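Local atomic coordinates of hydrogenase maturation factor (Thermoanaerobacter tengcongensis, PDB entry 3VTH), a protein that probably transfers the carbamoyl group of carbamoyl phosphate, at the cost of ATP, to the C-terminal cysteine of HypE during maturation of [NiFe]-hydrogenases. Residues L228-N231 with A237-T240; E260-K263 with I267-P270; K295-A298 with T303-V306; S369-N374 with R385-Q390; D602-L607 with M622-L627. All blocks are in the same frame, centred on the assembly; numbering follows the deposited sequence.

Contact 1. Residues L228-N231 with A237-T240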
# COMPACT_ATOMS: atom_id res chain seq x y z
N LEU A 228 7.31 -16.91 -3.73
CA LEU A 228 8.46 -17.81 -3.73
C LEU A 228 9.05 -17.73 -2.35
O LEU A 228 9.25 -16.62 -1.82
CB LEU A 228 9.49 -17.39 -4.76
CG LEU A 228 9.03 -17.46 -6.22
CD1 LEU A 228 9.77 -16.45 -7.10
CD2 LEU A 228 9.16 -18.89 -6.74
N ALA A 229 9.33 -18.89 -1.79
CA ALA A 229 9.86 -19.00 -0.44
C ALA A 229 11.12 -19.84 -0.37
O ALA A 229 11.28 -20.82 -1.12
CB ALA A 229 8.79 -19.58 0.50
N VAL A 230 12.03 -19.42 0.51
CA VAL A 230 13.19 -20.20 0.90
C VAL A 230 13.42 -20.00 2.39
O VAL A 230 12.94 -19.02 2.97
CB VAL A 230 14.51 -19.83 0.12
CG1 VAL A 230 14.39 -20.15 -1.36
CG2 VAL A 230 14.94 -18.35 0.35
N ASN A 231 14.18 -20.90 3.00
CA ASN A 231 14.69 -20.70 4.35
C ASN A 231 15.46 -19.38 4.46
O ASN A 231 16.53 -19.22 3.85
CB ASN A 231 15.61 -21.88 4.71
CG ASN A 231 16.13 -21.83 6.14
OD1 ASN A 231 15.98 -20.84 6.85
ND2 ASN A 231 16.76 -22.91 6.56
N ALA A 237 20.52 -20.65 -0.32
CA ALA A 237 19.15 -20.71 -0.83
C ALA A 237 18.69 -19.32 -1.25
O ALA A 237 18.06 -19.15 -2.29
CB ALA A 237 18.18 -21.29 0.21
N VAL A 238 19.03 -18.33 -0.42
CA VAL A 238 18.71 -16.92 -0.68
C VAL A 238 19.45 -16.44 -1.93
O VAL A 238 18.84 -15.82 -2.79
CB VAL A 238 19.01 -16.03 0.55
CG1 VAL A 238 18.86 -14.52 0.23
CG2 VAL A 238 18.12 -16.42 1.71
N ALA A 239 20.75 -16.73 -2.01
CA ALA A 239 21.55 -16.41 -3.20
C ALA A 239 20.95 -17.04 -4.47
O ALA A 239 20.91 -16.40 -5.52
CB ALA A 239 23.01 -16.86 -3.01
N THR A 240 20.51 -18.29 -4.38
CA THR A 240 19.92 -18.97 -5.54
C THR A 240 18.60 -18.32 -5.97
O THR A 240 18.36 -18.15 -7.17
CB THR A 240 19.72 -20.47 -5.24
OG1 THR A 240 20.98 -21.04 -4.90
CG2 THR A 240 19.13 -21.20 -6.45

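Contact 2. Residues E260-K263 with I267-P270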
# COMPACT_ATOMS: atom_id res chain seq x y z
N GLU A 260 6.87 -13.27 19.20
CA GLU A 260 8.05 -13.72 19.94
C GLU A 260 9.25 -13.96 19.01
O GLU A 260 10.36 -13.52 19.32
CB GLU A 260 7.75 -14.97 20.78
CG GLU A 260 8.85 -15.26 21.82
CD GLU A 260 8.72 -16.59 22.56
OE1 GLU A 260 8.04 -17.52 22.07
OE2 GLU A 260 9.32 -16.71 23.65
N GLU A 261 9.03 -14.65 17.89
CA GLU A 261 10.10 -14.87 16.93
C GLU A 261 10.61 -13.54 16.35
O GLU A 261 11.81 -13.31 16.26
CB GLU A 261 9.67 -15.84 15.82
CG GLU A 261 10.79 -16.12 14.82
CD GLU A 261 10.60 -17.37 13.97
OE1 GLU A 261 9.60 -17.50 13.23
OE2 GLU A 261 11.50 -18.24 14.04
N VAL A 262 9.69 -12.65 15.98
CA VAL A 262 10.07 -11.35 15.40
C VAL A 262 10.99 -10.57 16.35
O VAL A 262 11.99 -9.99 15.91
CB VAL A 262 8.83 -10.51 15.01
CG1 VAL A 262 9.25 -9.18 14.37
CG2 VAL A 262 7.96 -11.27 14.05
N LYS A 263 10.67 -10.60 17.64
CA LYS A 263 11.43 -9.86 18.67
C LYS A 263 12.88 -10.34 18.82
O LYS A 263 13.69 -9.63 19.43
CB LYS A 263 10.74 -9.94 20.03
CG LYS A 263 9.35 -9.31 20.10
CD LYS A 263 9.40 -7.98 20.80
CE LYS A 263 8.40 -7.95 21.96
NZ LYS A 263 6.98 -8.05 21.51
N ILE A 267 13.35 -4.77 16.76
CA ILE A 267 12.67 -3.93 17.74
C ILE A 267 11.21 -3.88 17.32
O ILE A 267 10.91 -3.63 16.16
CB ILE A 267 13.30 -2.50 17.75
CG1 ILE A 267 14.74 -2.57 18.28
CG2 ILE A 267 12.42 -1.52 18.56
CD1 ILE A 267 15.57 -1.26 18.13
N VAL A 268 10.31 -4.14 18.26
CA VAL A 268 8.87 -4.13 17.98
C VAL A 268 8.14 -3.33 19.06
O VAL A 268 8.00 -3.80 20.19
CB VAL A 268 8.28 -5.57 17.92
CG1 VAL A 268 6.80 -5.55 17.48
CG2 VAL A 268 9.09 -6.46 16.99
N SER A 269 7.72 -2.11 18.72
CA SER A 269 6.92 -1.28 19.63
C SER A 269 5.50 -1.84 19.79
O SER A 269 5.07 -2.67 18.98
CB SER A 269 6.84 0.14 19.08
OG SER A 269 6.04 0.15 17.90
N PRO A 270 4.75 -1.35 20.80
CA PRO A 270 3.36 -1.81 20.85
C PRO A 270 2.53 -1.46 19.60
O PRO A 270 1.68 -2.25 19.20
CB PRO A 270 2.80 -1.11 22.10
CG PRO A 270 4.02 -0.93 22.99
CD PRO A 270 5.13 -0.61 22.02

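Contact 3. Residues K295-A298 with T303-V306. With APC (diphosphomethylphosphonic acid adenosyl ester), chain F.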
# COMPACT_ATOMS: atom_id res chain seq x y z
N LYS A 295 22.74 -13.74 5.01
CA LYS A 295 23.21 -12.71 4.07
C LYS A 295 22.31 -12.68 2.83
O LYS A 295 21.77 -13.72 2.43
CB LYS A 295 24.67 -12.94 3.65
CG LYS A 295 25.64 -12.99 4.82
CD LYS A 295 27.09 -12.64 4.44
CE LYS A 295 27.85 -13.82 3.84
NZ LYS A 295 29.35 -13.70 3.94
N GLY A 296 22.12 -11.50 2.24
CA GLY A 296 21.26 -11.37 1.06
C GLY A 296 19.79 -11.18 1.35
O GLY A 296 18.98 -11.18 0.42
N ILE A 297 19.41 -11.04 2.62
CA ILE A 297 18.01 -10.72 2.93
C ILE A 297 17.83 -9.20 2.83
O ILE A 297 17.01 -8.69 2.05
CB ILE A 297 17.56 -11.23 4.35
CG1 ILE A 297 17.58 -12.77 4.45
CG2 ILE A 297 16.19 -10.66 4.74
CD1 ILE A 297 16.64 -13.48 3.54
N ALA A 298 18.57 -8.47 3.67
CA ALA A 298 18.46 -7.02 3.70
C ALA A 298 19.80 -6.40 4.03
O ALA A 298 19.94 -5.61 4.98
CB ALA A 298 17.38 -6.59 4.71
N THR A 303 16.79 -2.11 8.69
CA THR A 303 15.41 -2.59 8.87
C THR A 303 15.17 -3.94 8.18
O THR A 303 15.87 -4.31 7.24
CB THR A 303 14.39 -1.60 8.28
OG1 THR A 303 14.65 -1.43 6.88
CG2 THR A 303 14.46 -0.21 9.01
N LEU A 304 14.17 -4.67 8.66
CA LEU A 304 13.71 -5.90 8.06
C LEU A 304 12.21 -5.76 7.80
O LEU A 304 11.50 -5.18 8.62
CB LEU A 304 13.95 -7.05 9.05
CG LEU A 304 14.58 -8.40 8.71
CD1 LEU A 304 15.72 -8.33 7.68
CD2 LEU A 304 15.08 -9.04 10.04
N GLY A 305 11.73 -6.30 6.68
CA GLY A 305 10.30 -6.35 6.39
C GLY A 305 9.79 -7.69 6.88
O GLY A 305 10.23 -8.73 6.40
N VAL A 306 8.88 -7.66 7.86
CA VAL A 306 8.41 -8.90 8.49
C VAL A 306 6.90 -9.00 8.47
O VAL A 306 6.21 -8.03 8.72
CB VAL A 306 8.92 -9.03 9.95
CG1 VAL A 306 8.53 -10.38 10.55
CG2 VAL A 306 10.43 -8.89 10.00
PG APC F . 9.68 -7.71 -8.26
O1G APC F . 8.70 -8.73 -7.73
O2G APC F . 11.11 -8.10 -8.03
O3G APC F . 9.41 -7.26 -9.67
PB APC F . 8.96 -6.16 -5.93
O1B APC F . 7.49 -6.44 -5.98
O2B APC F . 9.33 -4.75 -5.52
O3B APC F . 9.52 -6.33 -7.43
PA APC F . 8.89 -8.31 -3.65
O1A APC F . 9.88 -9.12 -2.85
O2A APC F . 7.75 -9.08 -4.22
C3A APC F . 9.84 -7.39 -4.91
O5' APC F . 8.20 -7.19 -2.72
C5' APC F . 8.60 -6.90 -1.38
C4' APC F . 8.62 -5.38 -1.20
O4' APC F . 8.91 -5.13 0.18
C3' APC F . 9.75 -4.75 -2.03
O3' APC F . 9.33 -3.52 -2.65
C2' APC F . 10.81 -4.44 -1.00
O2' APC F . 11.69 -3.38 -1.42
C1' APC F . 9.98 -4.19 0.26
N9 APC F . 10.85 -4.46 1.39
C8 APC F . 11.25 -5.67 1.87
N7 APC F . 12.10 -5.50 2.90
C5 APC F . 12.26 -4.17 3.09
C6 APC F . 13.03 -3.29 4.00
N6 APC F . 13.81 -3.81 4.96
N1 APC F . 12.91 -1.95 3.83
C2 APC F . 12.11 -1.41 2.89
N3 APC F . 11.39 -2.13 2.02
C4 APC F . 11.43 -3.49 2.08

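Contact 4. Residues S369-N374 with R385-Q390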
# COMPACT_ATOMS: atom_id res chain seq x y z
N SER A 369 0.82 -6.11 1.33
CA SER A 369 1.02 -4.72 1.73
C SER A 369 2.34 -4.59 2.49
O SER A 369 2.83 -5.57 3.05
CB SER A 369 -0.13 -4.25 2.64
OG SER A 369 -1.32 -4.13 1.89
N VAL A 370 2.91 -3.40 2.45
CA VAL A 370 4.12 -3.08 3.20
C VAL A 370 3.82 -1.81 3.99
O VAL A 370 3.42 -0.80 3.43
CB VAL A 370 5.35 -2.85 2.28
CG1 VAL A 370 6.60 -2.53 3.12
CG2 VAL A 370 5.59 -4.09 1.39
N THR A 371 4.00 -1.88 5.31
CA THR A 371 3.64 -0.75 6.16
C THR A 371 4.65 -0.53 7.28
O THR A 371 5.66 -1.24 7.35
CB THR A 371 2.21 -0.89 6.70
OG1 THR A 371 1.75 0.39 7.14
CG2 THR A 371 2.17 -1.90 7.86
N SER A 372 4.41 0.46 8.12
CA SER A 372 5.35 0.83 9.17
C SER A 372 4.62 1.73 10.14
O SER A 372 3.51 2.19 9.86
CB SER A 372 6.53 1.61 8.57
OG SER A 372 6.11 2.89 8.07
N PHE A 373 5.25 2.02 11.27
CA PHE A 373 4.70 2.99 12.21
C PHE A 373 5.79 3.99 12.50
O PHE A 373 6.89 3.61 12.90
CB PHE A 373 4.21 2.32 13.50
CG PHE A 373 3.32 3.21 14.33
CD1 PHE A 373 1.93 3.20 14.14
CD2 PHE A 373 3.86 4.08 15.28
CE1 PHE A 373 1.09 4.03 14.91
CE2 PHE A 373 3.03 4.92 16.05
CZ PHE A 373 1.64 4.89 15.85
N ASN A 374 5.50 5.26 12.30
CA ASN A 374 6.52 6.29 12.54
C ASN A 374 5.86 7.63 12.81
O ASN A 374 4.85 7.96 12.19
CB ASN A 374 7.48 6.38 11.35
CG ASN A 374 8.63 7.32 11.59
OD1 ASN A 374 9.25 7.32 12.67
ND2 ASN A 374 8.94 8.16 10.58
N ARG A 385 -2.76 -6.04 -0.31
CA ARG A 385 -3.59 -7.04 0.39
C ARG A 385 -3.95 -6.63 1.82
O ARG A 385 -3.07 -6.18 2.58
CB ARG A 385 -2.94 -8.44 0.40
CG ARG A 385 -3.82 -9.50 1.13
CD ARG A 385 -3.18 -10.89 1.19
NE ARG A 385 -1.78 -10.88 1.61
CZ ARG A 385 -1.34 -10.69 2.85
NH1 ARG A 385 -2.18 -10.52 3.88
NH2 ARG A 385 -0.03 -10.71 3.08
N GLY A 386 -5.22 -6.79 2.20
CA GLY A 386 -5.65 -6.45 3.56
C GLY A 386 -6.05 -5.00 3.76
O GLY A 386 -6.73 -4.68 4.74
N TYR A 387 -5.66 -4.12 2.82
CA TYR A 387 -6.05 -2.70 2.84
C TYR A 387 -6.92 -2.35 1.63
O TYR A 387 -8.07 -1.96 1.78
CB TYR A 387 -4.81 -1.79 2.86
CG TYR A 387 -4.01 -1.85 4.15
CD1 TYR A 387 -4.03 -0.78 5.06
CD2 TYR A 387 -3.26 -3.00 4.47
CE1 TYR A 387 -3.31 -0.85 6.26
CE2 TYR A 387 -2.54 -3.08 5.66
CZ TYR A 387 -2.56 -2.00 6.54
OH TYR A 387 -1.81 -2.08 7.71
N ALA A 388 -6.36 -2.47 0.43
CA ALA A 388 -7.14 -2.37 -0.78
C ALA A 388 -8.07 -3.57 -0.87
O ALA A 388 -7.69 -4.69 -0.50
CB ALA A 388 -6.23 -2.31 -2.01
N PRO A 389 -9.27 -3.38 -1.42
CA PRO A 389 -9.74 -2.16 -2.08
C PRO A 389 -10.62 -1.25 -1.19
O PRO A 389 -11.52 -0.58 -1.71
CB PRO A 389 -10.60 -2.73 -3.20
CG PRO A 389 -11.28 -3.93 -2.53
CD PRO A 389 -10.24 -4.48 -1.56
N GLN A 390 -10.41 -1.26 0.12
CA GLN A 390 -11.19 -0.37 1.00
C GLN A 390 -10.98 1.08 0.55
O GLN A 390 -9.82 1.52 0.39
CB GLN A 390 -10.82 -0.55 2.48
CG GLN A 390 -11.57 0.40 3.45
CD GLN A 390 -11.27 0.10 4.92
OE1 GLN A 390 -10.73 -0.95 5.27
NE2 GLN A 390 -11.64 1.04 5.79
O HOH W 1 -0.78 -7.54 3.34

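Contact 5. Residues D602-L607 with M622-L627. With AP2 (phosphomethylphosphonic acid adenosyl ester), chain H.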
# COMPACT_ATOMS: atom_id res chain seq x y z
N ASP A 602 21.39 10.91 -3.57
CA ASP A 602 22.30 10.09 -4.39
C ASP A 602 23.68 10.73 -4.53
O ASP A 602 24.71 10.04 -4.48
CB ASP A 602 21.72 9.81 -5.78
CG ASP A 602 20.58 8.79 -5.75
OD1 ASP A 602 20.36 8.14 -4.70
OD2 ASP A 602 19.89 8.67 -6.79
N ALA A 603 23.71 12.06 -4.70
CA ALA A 603 24.98 12.80 -4.78
C ALA A 603 25.83 12.64 -3.51
O ALA A 603 27.06 12.42 -3.57
CB ALA A 603 24.71 14.29 -5.08
N VAL A 604 25.19 12.78 -2.35
CA VAL A 604 25.87 12.56 -1.06
C VAL A 604 26.39 11.13 -0.94
O VAL A 604 27.56 10.93 -0.57
CB VAL A 604 24.94 12.86 0.14
CG1 VAL A 604 25.62 12.48 1.48
CG2 VAL A 604 24.51 14.33 0.13
N ALA A 605 25.55 10.15 -1.26
CA ALA A 605 25.96 8.74 -1.11
C ALA A 605 27.20 8.41 -1.96
O ALA A 605 28.13 7.73 -1.49
CB ALA A 605 24.81 7.80 -1.44
N ALA A 606 27.22 8.93 -3.19
CA ALA A 606 28.34 8.73 -4.12
C ALA A 606 29.61 9.43 -3.63
O ALA A 606 30.70 8.87 -3.68
CB ALA A 606 27.97 9.23 -5.52
N LEU A 607 29.45 10.66 -3.15
CA LEU A 607 30.56 11.49 -2.72
C LEU A 607 31.26 10.93 -1.51
O LEU A 607 32.48 11.03 -1.41
CB LEU A 607 30.11 12.93 -2.44
CG LEU A 607 29.99 13.80 -3.70
CD1 LEU A 607 29.26 15.11 -3.38
CD2 LEU A 607 31.39 14.09 -4.29
N MET A 622 18.34 4.80 0.84
CA MET A 622 18.04 3.86 1.92
C MET A 622 19.29 3.47 2.70
O MET A 622 19.26 3.40 3.93
CB MET A 622 17.35 2.60 1.35
CG MET A 622 15.96 2.91 0.77
SD MET A 622 15.27 1.51 -0.16
CE MET A 622 14.90 0.41 1.20
N GLU A 623 20.39 3.24 2.00
CA GLU A 623 21.62 2.85 2.68
C GLU A 623 22.19 4.00 3.50
O GLU A 623 22.65 3.80 4.62
CB GLU A 623 22.65 2.31 1.69
CG GLU A 623 22.21 0.98 1.04
CD GLU A 623 23.28 0.37 0.15
OE1 GLU A 623 24.45 0.85 0.18
OE2 GLU A 623 22.97 -0.59 -0.58
N LEU A 624 22.11 5.21 2.95
CA LEU A 624 22.55 6.42 3.63
C LEU A 624 21.79 6.64 4.94
O LEU A 624 22.40 6.93 5.98
CB LEU A 624 22.43 7.63 2.69
CG LEU A 624 23.08 8.96 3.06
CD1 LEU A 624 24.58 8.82 3.30
CD2 LEU A 624 22.78 10.01 1.98
N GLU A 625 20.47 6.46 4.90
CA GLU A 625 19.63 6.54 6.09
C GLU A 625 19.98 5.46 7.12
O GLU A 625 20.07 5.74 8.32
CB GLU A 625 18.13 6.47 5.74
CG GLU A 625 17.21 6.68 6.98
CD GLU A 625 15.75 6.24 6.77
OE1 GLU A 625 15.40 5.79 5.66
OE2 GLU A 625 14.95 6.34 7.73
N SER A 626 20.18 4.23 6.65
CA SER A 626 20.46 3.10 7.54
C SER A 626 21.75 3.24 8.33
O SER A 626 21.85 2.72 9.44
CB SER A 626 20.51 1.78 6.77
OG SER A 626 19.21 1.46 6.28
N LEU A 627 22.73 3.93 7.78
CA LEU A 627 24.04 4.00 8.46
C LEU A 627 24.19 5.21 9.38
O LEU A 627 25.23 5.37 10.04
CB LEU A 627 25.18 3.92 7.43
CG LEU A 627 25.21 4.96 6.32
CD1 LEU A 627 25.81 6.29 6.81
CD2 LEU A 627 26.03 4.44 5.12
PB AP2 H . 9.31 9.98 -8.17
O1B AP2 H . 10.64 10.36 -7.58
O2B AP2 H . 8.19 10.95 -7.96
O3B AP2 H . 9.45 9.46 -9.58
C3A AP2 H . 8.87 8.51 -7.22
PA AP2 H . 8.51 8.81 -5.46
O1A AP2 H . 7.95 7.45 -5.05
O2A AP2 H . 7.73 10.06 -5.14
O5' AP2 H . 9.96 9.03 -4.78
C5' AP2 H . 10.83 7.90 -4.70
C4' AP2 H . 12.20 8.47 -4.39
O4' AP2 H . 12.24 8.90 -3.03
C3' AP2 H . 13.30 7.44 -4.51
O3' AP2 H . 13.67 7.24 -5.88
C2' AP2 H . 14.37 8.10 -3.67
O2' AP2 H . 15.02 9.06 -4.51
C1' AP2 H . 13.58 8.79 -2.55
N9 AP2 H . 13.69 7.92 -1.34
C8 AP2 H . 13.22 6.66 -1.17
N7 AP2 H . 13.55 6.16 0.05
C5 AP2 H . 14.26 7.11 0.69
C6 AP2 H . 14.92 7.24 2.01
N6 AP2 H . 14.88 6.23 2.92
N1 AP2 H . 15.56 8.41 2.28
C2 AP2 H . 15.60 9.44 1.40
N3 AP2 H . 15.03 9.38 0.18
C4 AP2 H . 14.36 8.26 -0.22

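Contact 1. Residues L228-N231 with A237-T240
In the part of HypF that belongs to the telomere recombination (YrdC) family, the chain leaves strand 226-229 and turns at once into helix 235-245, and Val230 meets Ala237 and Val238 where the two come together. It is a compact example of how a strand-to-helix connection is closed by a few methyl groups. The nearest backbone approach is between the CA atoms of Val230 and Ala237, 6.2 Å apart. Here Val230 CB rests 4.0 Å from Ala237 CB, the two first carbons meeting directly. The branches of the valine then part company: CG1, anti to the carbonyl carbon (chi1 -65°), comes up to the carbonyl oxygen Ala237 O at 3.9 Å, which leaves CG2 between the backbone N and that carbon, where it touches Val238 CG2 at 4.0 Å. The two valine side chains cross at about a right angle, with CG2 against CG2 as their closest pair. Val238 CG2 also lies 3.9 Å from Asn231 O, which brings the following residue into the contact through its backbone. The side chain of Asn231 is engaged within the turn, its OD1 accepting from Leu233 N. Around this buried patch, Val230 also packs on Ile217 and on Leu241 one turn farther along the helix, and its backbone is hydrogen-bonded to Val326. Helix 235-245 is thus seated against the end of a strand that runs between strands 218-221 and 325-329.

Contact 2. Residues E260-K263 with I267-P270
Past Lys263 the chain finishes helix 259-265 and swings round, bringing the CA atoms of Lys263 and Ile267 to 6.1 Å and laying Val268 against Val262 and the alkyl chain of Lys263. Val268 is the centre of the contact. Its CG2, held beside the backbone N with CG1 anti to that nitrogen (chi1 -174°), reaches Val262 CG1 at 3.8 Å. The pair illustrates a simple apolar closure of a turn, one methyl set against one methyl, with the two side chains crossing at about a right angle. Lys263 approaches from the exposed side. The bend at chi2 (-104°) lays CD over the valine, 3.9 Å from Val268 CB and 4.1 Å from Val268 CG2, and further bends carry NZ onward. The lysine thus works through its methylenes, while NZ has a long, weak ion pair with Glu273. On the inner side, Val262 and Val268 both pack on Leu286 of strand 283-287, and Val268 also reaches Leu276 of the following helix. Immediately after the valine, Ser269 takes the N-cap position: its side chain caps a backbone N of the new helix, and its own N is hydrogen-bonded to Glu272 OE1. Together these features are those of a short helix-loop-helix connection, in which helix 259-265 passes to helix 270-277 with both valines packed on strand 283-287 of the YrdC-like domain.

Contact 3. Residues K295-A298 with T303-V306
Leu304 reaches Ile297 and Ala298 with an unusual torsion, chi1 -134°, well removed from a staggered position. This turns the end of the side chain back toward the loop, although its first bond does not point there. A single methyl, Leu304 CD1, then fills the angle between two partners: Ile297 CG2 at 3.8 Å and Ala298 CB at 3.8 Å. Ala298 CB has a second neighbour in the carbonyl oxygen Thr303 O, 3.7 Å away. Beside this apolar closure, strand 303-307 faces the adenine of APC, an ATP analogue with a methylene between its alpha and beta phosphorus atoms. Thr303 OG1 accepts a hydrogen bond from APC N6 at 3.2 Å, with an N-H...O angle of 156°. The hydroxyl is placed by chi1 59°, between the backbone N and the carbonyl carbon. Gly305 makes room for the base, since a CB there would come within about 3.0 Å of APC N7. The case exemplifies a division of labour: methyls tie loop to strand, while polar atoms meet the nucleotide. The hydroxyl alone, which could also donate, would not discriminate, but Thr303 O, 3.1 Å from APC N6, cannot donate, which is consistent with recognition of adenine.

Contact 4. Residues S369-N374 with R385-Q390
Tyr387 lies against Ser369 and Thr371 where strand 370-374 of the YrdC-like domain meets the loop between strand 377-378 and strand 392-393, the latter a member of the next sheet. From CB, CG swings anti to the carbonyl carbon (chi1 -68°), and the ring then passes beside Ser369 toward Thr371. Its CD2 comes first to Ser369, 3.4 Å from OG, the hydroxyl approaching the ring obliquely, and 3.8 Å from Ser369 CB. The next ring atom, Tyr387 CE2, stays 4.0 Å from Ser369 CB. At the tip, OH lies 4.0 Å from Thr371 CG2, the two side chains crossing at about a right angle, and this hydroxyl finds its hydrogen bond beyond the two segments. With the ring cut back to an alanine, Ser369 CB and Thr371 CG2 would probably face a gap, and the partner of the lost hydroxyl would lack its mate. Polar closure comes from the same serine, a worked example of one carbonyl serving two donors. Ser369 OG donates to Arg385 O at 2.8 Å from above the carbonyl plane, 39° out of it, and accepts in turn from Ala384 N. That carbonyl also sits at the edge of the tyrosine ring, in its plane. The guanidinium of Arg385 has its bonds elsewhere, with NH2 in a salt bridge to Asp368 and NH1 bonded to Arg281 O. A water completes the join: it accepts from Ser369 N at 2.9 Å, donates to Arg385 O at 2.8 Å, and lies above the plane of the Arg385 guanidinium, offset toward its rim.

Contact 5. Residues D602-L607 with M622-L627
Leu624 packs on Val604 where helix 619-626 lies beside helix 597-607 in the Kae1-like domain, and the residues round the leucine show how one helix can face two partners. Met622 looks to the nucleotides: its CG lies 4.1 Å from N6 of AP2, the bound ADP analogue, and its side chain also touches APC. Glu623 next turns to a salt bridge with Arg611. Leu624 makes the helix contact. With CG anti to its backbone N (chi1 -168°), the leucine extends toward the other helix, and CD2 reaches Val604 CG1 at 3.8 Å and Val604 CB at 4.0 Å, the two side chains crossing at about a right angle. The same methyl, Leu624 CD2, stands 4.3 Å from Ala605 N. Val604 is further packed by Leu653, Ile656 and Phe673 of the helices that follow. Glu625 returns to the adenine: its OE1 accepts from AP2 N6 at 2.8 Å, with an N-H...O angle of 146°, while OE2 is bonded to Arg707 N. Ser626 OG is hydrogen-bonded to Asp302 OD1 of the YrdC-like domain. The leucine that packs on helix 597-607 is thus directly followed by the residue that binds the base. A carboxylate with both oxygens engaged suits the amino group of adenine, and is likely to disfavour a base that offers a carbonyl in its place.

In the fold
From the N terminus the chain closes its five contacts strictly in series, and none nests in or crosses another. Contact 1 closes the loop from strand 226-229 to helix 235-245, contact 2 the turn between helices 259-265 and 270-277, and contact 3 the loop leading into strand 303-307. These three form one continuous packing, since Val238 touches the 295-298 loop and Val262 meets Val306. Contact 4, its nearest atoms about 6 Å from contact 3, belongs to the same sheet and spans the hairpin of strands 370-374 and 377-378. Contact 5 closes the connection between helices 597-607 and 619-626 of the Kae1-like domain, its centre about 18 Å from that of contact 3.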